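K5 lyase (Enterobacteria phage k1-5, PDB 2X3H) cleaves the K5 capsular polysaccharide (heparosan) of its bacterial host, a glycosaminoglycan, by a lyase mechanism, and probably serves as a phage tail spike. Local coordinates at residues S207-L219 with V231-E243. Numbering follows the deposited sequence.
Sequences SGYATNKAAGCVL and VIAKNYPQFGAVE
C217 covers one face of the Y236 ring, its CB standing 3.7 Å from the ring centroid in a CH-pi contact, while SG leans obliquely toward the phenol end. SG is placed there by a chi1 of -173°, which sets it beside the carbonyl carbon of C217. The backbone N of K234 lies at the edge of the Y236 ring, and the OH of Y236 is hydrogen-bonded to S184 OG. The Y209 ring turns its edge to 231-243, CD2 and CE2 approaching the carbonyl oxygens of N235 and Y236, with P237 packed beside it. On F239, one face is covered by CG of its neighbour Q238, A215 N lies at the edge, and Y266 meets the ring edge-to-face.

The P237 ring packs on 207-219, its CG 3.8 Å from A215 CB and also close to K213 CB. K213 O accepts from two backbone donors, Q238 N across the contact at 3.0 Å and A215 N within its own segment. F239 N then bonds A215 O, and C217 N bonds G240 O at 2.9 Å. Beyond the corners at C217 and A241 the strands run parallel: V218 N bonds to A241 O, and E243 N to V218 O at 2.9 Å. One water bridges F239 O and V218 O; another joins N212 OD1 to Q238 NE2. L219 CD1 lies alongside E243 CG at 3.6 Å.

Successive coils thus stack with their corners in register, the arrangement of a parallel beta-helix, consistent with the trimeric tail-spike fold of this lyase.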
ATOM      1  N   SER A 207     -23.875  15.397  16.147  1.00 10.79           N
ATOM      2  CA  SER A 207     -24.465  16.687  15.762  1.00 11.87           C
ATOM      3  C   SER A 207     -24.019  17.796  16.711  1.00 11.54           C
ATOM      4  O   SER A 207     -23.619  17.529  17.849  1.00 11.64           O
ATOM      5  CB  SER A 207     -25.996  16.618  15.647  1.00 13.16           C
ATOM      6  OG  SER A 207     -26.606  16.498  16.920  1.00 14.32           O
ATOM      7  N   GLY A 208     -24.057  19.035  16.221  1.00 10.89           N
ATOM      8  CA  GLY A 208     -23.540  20.168  16.977  1.00 11.03           C
ATOM      9  C   GLY A 208     -22.035  20.342  16.821  1.00 11.06           C
ATOM     10  O   GLY A 208     -21.340  20.739  17.755  1.00 12.07           O
ATOM     11  N   TYR A 209     -21.537  20.050  15.626  1.00 10.96           N
ATOM     12  CA  TYR A 209     -20.129  20.248  15.317  1.00 10.27           C
ATOM     13  C   TYR A 209     -19.683  21.671  15.660  1.00 10.53           C
ATOM     14  O   TYR A 209     -20.398  22.642  15.397  1.00 11.33           O
ATOM     15  CB  TYR A 209     -19.880  20.003  13.821  1.00 10.38           C
ATOM     16  CG  TYR A 209     -18.453  20.263  13.406  1.00 10.17           C
ATOM     17  CD1 TYR A 209     -18.012  21.550  13.107  1.00 10.72           C
ATOM     18  CD2 TYR A 209     -17.544  19.220  13.312  1.00  9.95           C
ATOM     19  CE1 TYR A 209     -16.687  21.793  12.743  1.00 10.19           C
ATOM     20  CE2 TYR A 209     -16.223  19.442  12.946  1.00  8.99           C
ATOM     21  CZ  TYR A 209     -15.803  20.722  12.661  1.00 10.83           C
ATOM     22  OH  TYR A 209     -14.491  20.920  12.301  1.00 10.92           O
ATOM     23  N   ALA A 210     -18.507  21.781  16.260  1.00 10.84           N
ATOM     24  CA  ALA A 210     -17.828  23.065  16.401  1.00 10.44           C
ATOM     25  C   ALA A 210     -16.337  22.799  16.355  1.00 10.24           C
ATOM     26  O   ALA A 210     -15.870  21.781  16.888  1.00  9.79           O
ATOM     27  CB  ALA A 210     -18.206  23.753  17.719  1.00 11.84           C
ATOM     28  N   THR A 211     -15.603  23.691  15.696  1.00  9.79           N
ATOM     29  CA  THR A 211     -14.145  23.595  15.605  1.00 10.19           C
ATOM     30  C   THR A 211     -13.510  23.395  16.979  1.00 10.77           C
ATOM     31  O   THR A 211     -13.808  24.142  17.921  1.00 11.68           O
ATOM     32  CB  THR A 211     -13.525  24.854  14.943  1.00 11.08           C
ATOM     33  OG1 THR A 211     -14.244  25.184  13.747  1.00 12.57           O
ATOM     34  CG2 THR A 211     -12.054  24.611  14.605  1.00 12.70           C
ATOM     35  N   ASN A 212     -12.656  22.376  17.077  1.00 10.58           N
ATOM     36  CA  ASN A 212     -11.854  22.079  18.268  1.00 10.93           C
ATOM     37  C   ASN A 212     -12.650  21.510  19.443  1.00  9.89           C
ATOM     38  O   ASN A 212     -12.098  21.331  20.535  1.00 11.26           O
ATOM     39  CB  ASN A 212     -11.031  23.297  18.731  1.00 12.04           C
ATOM     40  CG  ASN A 212     -10.039  23.782  17.681  1.00 14.24           C
ATOM     41  OD1 ASN A 212      -9.500  23.000  16.898  1.00 15.68           O
ATOM     42  ND2 ASN A 212      -9.785  25.094  17.671  1.00 16.25           N
ATOM     43  N   LYS A 213     -13.935  21.214  19.243  1.00 10.27           N
ATOM     44  CA  LYS A 213     -14.710  20.628  20.335  1.00  9.99           C
ATOM     45  C   LYS A 213     -14.157  19.237  20.672  1.00 10.02           C
ATOM     46  O   LYS A 213     -13.839  18.457  19.769  1.00  8.24           O
ATOM     47  CB  LYS A 213     -16.210  20.573  20.013  1.00 12.02           C
ATOM     48  CG  LYS A 213     -17.051  20.421  21.273  1.00 14.85           C
ATOM     49  CD  LYS A 213     -18.496  20.024  21.022  1.00 16.94           C
ATOM     50  CE  LYS A 213     -19.249  21.004  20.177  1.00 18.26           C
ATOM     51  NZ  LYS A 213     -20.727  20.742  20.286  1.00 18.31           N
ATOM     52  N   ALA A 214     -14.035  18.945  21.966  1.00  9.05           N
ATOM     53  CA  ALA A 214     -13.375  17.731  22.464  1.00  9.17           C
ATOM     54  C   ALA A 214     -14.266  16.497  22.419  1.00  9.26           C
ATOM     55  O   ALA A 214     -14.750  16.016  23.457  1.00  9.04           O
ATOM     56  CB  ALA A 214     -12.861  17.955  23.896  1.00  9.51           C
ATOM     57  N   ALA A 215     -14.503  15.994  21.211  1.00  8.25           N
ATOM     58  CA  ALA A 215     -15.290  14.787  21.030  1.00  7.80           C
ATOM     59  C   ALA A 215     -14.746  13.997  19.845  1.00  7.54           C
ATOM     60  O   ALA A 215     -14.128  14.554  18.945  1.00  7.93           O
ATOM     61  CB  ALA A 215     -16.771  15.119  20.815  1.00  7.68           C
ATOM     62  N   GLY A 216     -14.990  12.695  19.869  1.00  6.73           N
ATOM     63  CA  GLY A 216     -14.672  11.819  18.759  1.00  6.32           C
ATOM     64  C   GLY A 216     -15.528  10.576  18.808  1.00  6.38           C
ATOM     65  O   GLY A 216     -16.334  10.391  19.729  1.00  5.90           O
ATOM     66  N   CYS A 217     -15.341   9.705  17.827  1.00  5.63           N
ATOM     67  CA  CYS A 217     -16.130   8.490  17.737  1.00  6.24           C
ATOM     68  C   CYS A 217     -15.477   7.381  18.547  1.00  5.59           C
ATOM     69  O   CYS A 217     -15.951   7.039  19.622  1.00  7.85           O
ATOM     70  CB  CYS A 217     -16.320   8.079  16.277  1.00  6.41           C
ATOM     71  SG  CYS A 217     -17.451   6.693  16.074  1.00  8.30           S
ATOM     72  N   VAL A 218     -14.369   6.836  18.054  1.00  5.29           N
ATOM     73  CA  VAL A 218     -13.672   5.766  18.770  1.00  5.27           C
ATOM     74  C   VAL A 218     -12.362   6.317  19.292  1.00  6.07           C
ATOM     75  O   VAL A 218     -11.622   6.935  18.537  1.00  5.81           O
ATOM     76  CB  VAL A 218     -13.316   4.599  17.819  1.00  5.16           C
ATOM     77  CG1 VAL A 218     -12.443   3.521  18.522  1.00  5.88           C
ATOM     78  CG2 VAL A 218     -14.569   3.966  17.229  1.00  5.86           C
ATOM     79  N   LEU A 219     -12.068   6.067  20.563  1.00  5.83           N
ATOM     80  CA  LEU A 219     -10.780   6.436  21.141  1.00  6.73           C
ATOM     81  C   LEU A 219     -10.149   5.220  21.799  1.00  6.77           C
ATOM     82  O   LEU A 219     -10.772   4.599  22.673  1.00  6.80           O
ATOM     83  CB  LEU A 219     -10.955   7.539  22.190  1.00  7.49           C
ATOM     84  CG  LEU A 219      -9.756   7.707  23.136  1.00  7.78           C
ATOM     85  CD1 LEU A 219      -8.495   8.044  22.346  1.00  8.43           C
ATOM     86  CD2 LEU A 219     -10.045   8.787  24.167  1.00  9.17           C
ATOM     87  N   VAL A 231     -14.960   1.536  10.250  1.00  5.71           N
ATOM     88  CA  VAL A 231     -15.634   2.595  11.023  1.00  5.76           C
ATOM     89  C   VAL A 231     -16.188   3.646  10.064  1.00  6.45           C
ATOM     90  O   VAL A 231     -15.507   4.043   9.116  1.00  6.82           O
ATOM     91  CB  VAL A 231     -14.646   3.279  11.990  1.00  6.29           C
ATOM     92  CG1 VAL A 231     -15.309   4.424  12.747  1.00  6.53           C
ATOM     93  CG2 VAL A 231     -14.070   2.250  12.956  1.00  7.17           C
ATOM     94  N   ILE A 232     -17.421   4.088  10.300  1.00  5.07           N
ATOM     95  CA  ILE A 232     -18.019   5.158   9.504  1.00  5.67           C
ATOM     96  C   ILE A 232     -18.521   6.215  10.468  1.00  6.15           C
ATOM     97  O   ILE A 232     -19.474   5.975  11.223  1.00  7.02           O
ATOM     98  CB  ILE A 232     -19.192   4.663   8.619  1.00  6.05           C
ATOM     99  CG1 ILE A 232     -18.771   3.443   7.781  1.00  6.83           C
ATOM    100  CG2 ILE A 232     -19.693   5.808   7.747  1.00  6.92           C
ATOM    101  CD1 ILE A 232     -19.873   2.865   6.889  1.00  6.73           C
ATOM    102  N   ALA A 233     -17.870   7.373  10.472  1.00  5.65           N
ATOM    103  CA  ALA A 233     -18.182   8.415  11.448  1.00  5.22           C
ATOM    104  C   ALA A 233     -18.568   9.693  10.740  1.00  6.77           C
ATOM    105  O   ALA A 233     -17.882  10.108   9.807  1.00  7.07           O
ATOM    106  CB  ALA A 233     -16.968   8.660  12.351  1.00  6.12           C
ATOM    107  N   LYS A 234     -19.648  10.326  11.201  1.00  6.42           N
ATOM    108  CA  LYS A 234     -20.136  11.546  10.569  1.00  6.72           C
ATOM    109  C   LYS A 234     -20.160  12.745  11.512  1.00  7.05           C
ATOM    110  O   LYS A 234     -20.722  12.674  12.610  1.00  7.07           O
ATOM    111  CB  LYS A 234     -21.521  11.303   9.970  1.00  8.65           C
ATOM    112  CG  LYS A 234     -21.439  10.325   8.809  1.00 10.42           C
ATOM    113  CD  LYS A 234     -22.774   9.963   8.233  1.00 12.29           C
ATOM    114  CE  LYS A 234     -22.548   9.159   6.948  1.00 12.77           C
ATOM    115  NZ  LYS A 234     -23.758   8.405   6.576  1.00 13.91           N
ATOM    116  N   ASN A 235     -19.532  13.833  11.070  1.00  7.12           N
ATOM    117  CA  ASN A 235     -19.628  15.144  11.707  1.00  8.21           C
ATOM    118  C   ASN A 235     -18.933  15.288  13.051  1.00  8.09           C
ATOM    119  O   ASN A 235     -19.242  16.214  13.802  1.00  8.34           O
ATOM    120  CB  ASN A 235     -21.087  15.574  11.896  1.00 10.51           C
ATOM    121  CG  ASN A 235     -21.910  15.457  10.639  1.00 14.11           C
ATOM    122  OD1 ASN A 235     -22.934  14.776  10.632  1.00 17.82           O
ATOM    123  ND2 ASN A 235     -21.498  16.145   9.588  1.00 15.29           N
ATOM    124  N   TYR A 236     -17.994  14.407  13.362  1.00  6.55           N
ATOM    125  CA  TYR A 236     -17.272  14.546  14.631  1.00  6.42           C
ATOM    126  C   TYR A 236     -16.225  15.656  14.584  1.00  6.53           C
ATOM    127  O   TYR A 236     -15.638  15.921  13.531  1.00  6.75           O
ATOM    128  CB  TYR A 236     -16.607  13.234  15.045  1.00  6.43           C
ATOM    129  CG  TYR A 236     -17.553  12.175  15.583  1.00  6.29           C
ATOM    130  CD1 TYR A 236     -18.260  11.349  14.722  1.00  5.82           C
ATOM    131  CD2 TYR A 236     -17.712  11.975  16.956  1.00  6.34           C
ATOM    132  CE1 TYR A 236     -19.102  10.364  15.199  1.00  6.01           C
ATOM    133  CE2 TYR A 236     -18.567  10.982  17.449  1.00  6.56           C
ATOM    134  CZ  TYR A 236     -19.254  10.182  16.565  1.00  6.38           C
ATOM    135  OH  TYR A 236     -20.076   9.188  17.008  1.00  7.18           O
ATOM    136  N   PRO A 237     -15.993  16.324  15.729  1.00  7.23           N
ATOM    137  CA  PRO A 237     -15.030  17.421  15.767  1.00  7.60           C
ATOM    138  C   PRO A 237     -13.570  17.007  16.008  1.00  8.06           C
ATOM    139  O   PRO A 237     -13.040  16.204  15.240  1.00  8.44           O
ATOM    140  CB  PRO A 237     -15.584  18.326  16.883  1.00  7.91           C
ATOM    141  CG  PRO A 237     -16.239  17.374  17.817  1.00  7.62           C
ATOM    142  CD  PRO A 237     -16.699  16.174  17.019  1.00  7.28           C
ATOM    143  N   GLN A 238     -12.926  17.539  17.053  1.00  8.61           N
ATOM    144  CA  GLN A 238     -11.461  17.457  17.154  1.00  9.89           C
ATOM    145  C   GLN A 238     -10.882  16.057  16.977  1.00  8.70           C
ATOM    146  O   GLN A 238      -9.897  15.864  16.250  1.00  8.04           O
ATOM    147  CB  GLN A 238     -10.980  18.004  18.496  1.00 11.67           C
ATOM    148  CG  GLN A 238      -9.490  17.850  18.727  1.00 16.77           C
ATOM    149  CD  GLN A 238      -8.662  18.922  18.063  1.00 19.67           C
ATOM    150  OE1 GLN A 238      -7.653  19.367  18.620  1.00 23.30           O
ATOM    151  NE2 GLN A 238      -9.065  19.339  16.869  1.00 22.10           N
ATOM    152  N   PHE A 239     -11.465  15.080  17.660  1.00  7.71           N
ATOM    153  CA  PHE A 239     -10.847  13.752  17.687  1.00  8.17           C
ATOM    154  C   PHE A 239     -11.348  12.786  16.625  1.00  8.45           C
ATOM    155  O   PHE A 239     -10.920  11.628  16.560  1.00  8.72           O
ATOM    156  CB  PHE A 239     -10.827  13.196  19.109  1.00  9.27           C
ATOM    157  CG  PHE A 239     -10.119  14.110  20.061  1.00 10.11           C
ATOM    158  CD1 PHE A 239      -8.752  14.283  19.963  1.00 10.38           C
ATOM    159  CD2 PHE A 239     -10.818  14.851  20.993  1.00 10.04           C
ATOM    160  CE1 PHE A 239      -8.080  15.140  20.795  1.00 10.95           C
ATOM    161  CE2 PHE A 239     -10.147  15.718  21.843  1.00 11.15           C
ATOM    162  CZ  PHE A 239      -8.771  15.855  21.741  1.00 10.68           C
ATOM    163  N   GLY A 240     -12.256  13.273  15.787  1.00  7.82           N
ATOM    164  CA  GLY A 240     -12.599  12.593  14.534  1.00  7.05           C
ATOM    165  C   GLY A 240     -13.220  11.213  14.668  1.00  6.91           C
ATOM    166  O   GLY A 240     -13.999  10.949  15.600  1.00  8.10           O
ATOM    167  N   ALA A 241     -12.903  10.348  13.704  1.00  5.59           N
ATOM    168  CA  ALA A 241     -13.467   9.004  13.635  1.00  6.11           C
ATOM    169  C   ALA A 241     -12.729   8.016  14.544  1.00  5.68           C
ATOM    170  O   ALA A 241     -13.358   7.239  15.252  1.00  5.76           O
ATOM    171  CB  ALA A 241     -13.478   8.495  12.185  1.00  6.32           C
ATOM    172  N   VAL A 242     -11.394   8.046  14.503  1.00  5.04           N
ATOM    173  CA  VAL A 242     -10.580   7.174  15.344  1.00  5.56           C
ATOM    174  C   VAL A 242      -9.409   7.957  15.910  1.00  5.55           C
ATOM    175  O   VAL A 242      -8.593   8.485  15.154  1.00  6.25           O
ATOM    176  CB  VAL A 242     -10.015   5.959  14.557  1.00  4.20           C
ATOM    177  CG1 VAL A 242      -9.077   5.131  15.455  1.00  4.72           C
ATOM    178  CG2 VAL A 242     -11.149   5.082  14.029  1.00  4.91           C
ATOM    179  N   GLU A 243      -9.326   8.025  17.236  1.00  5.50           N
ATOM    180  CA  GLU A 243      -8.128   8.548  17.899  1.00  5.35           C
ATOM    181  C   GLU A 243      -7.338   7.429  18.598  1.00  5.82           C
ATOM    182  O   GLU A 243      -7.925   6.608  19.316  1.00  5.61           O
ATOM    183  CB  GLU A 243      -8.475   9.645  18.932  1.00  6.30           C
ATOM    184  CG  GLU A 243      -7.209  10.045  19.701  1.00  7.56           C
ATOM    185  CD  GLU A 243      -7.348  11.185  20.712  1.00  8.20           C
ATOM    186  OE1 GLU A 243      -8.451  11.435  21.246  1.00  9.50           O
ATOM    187  OE2 GLU A 243      -6.299  11.817  20.998  1.00  9.17           O
TER
HETATM  188  O   HOH W   1      -7.204  21.384  16.482  1.00 18.50           O
HETATM  189  O   HOH W   2     -12.065   9.772  18.280  1.00 10.19           O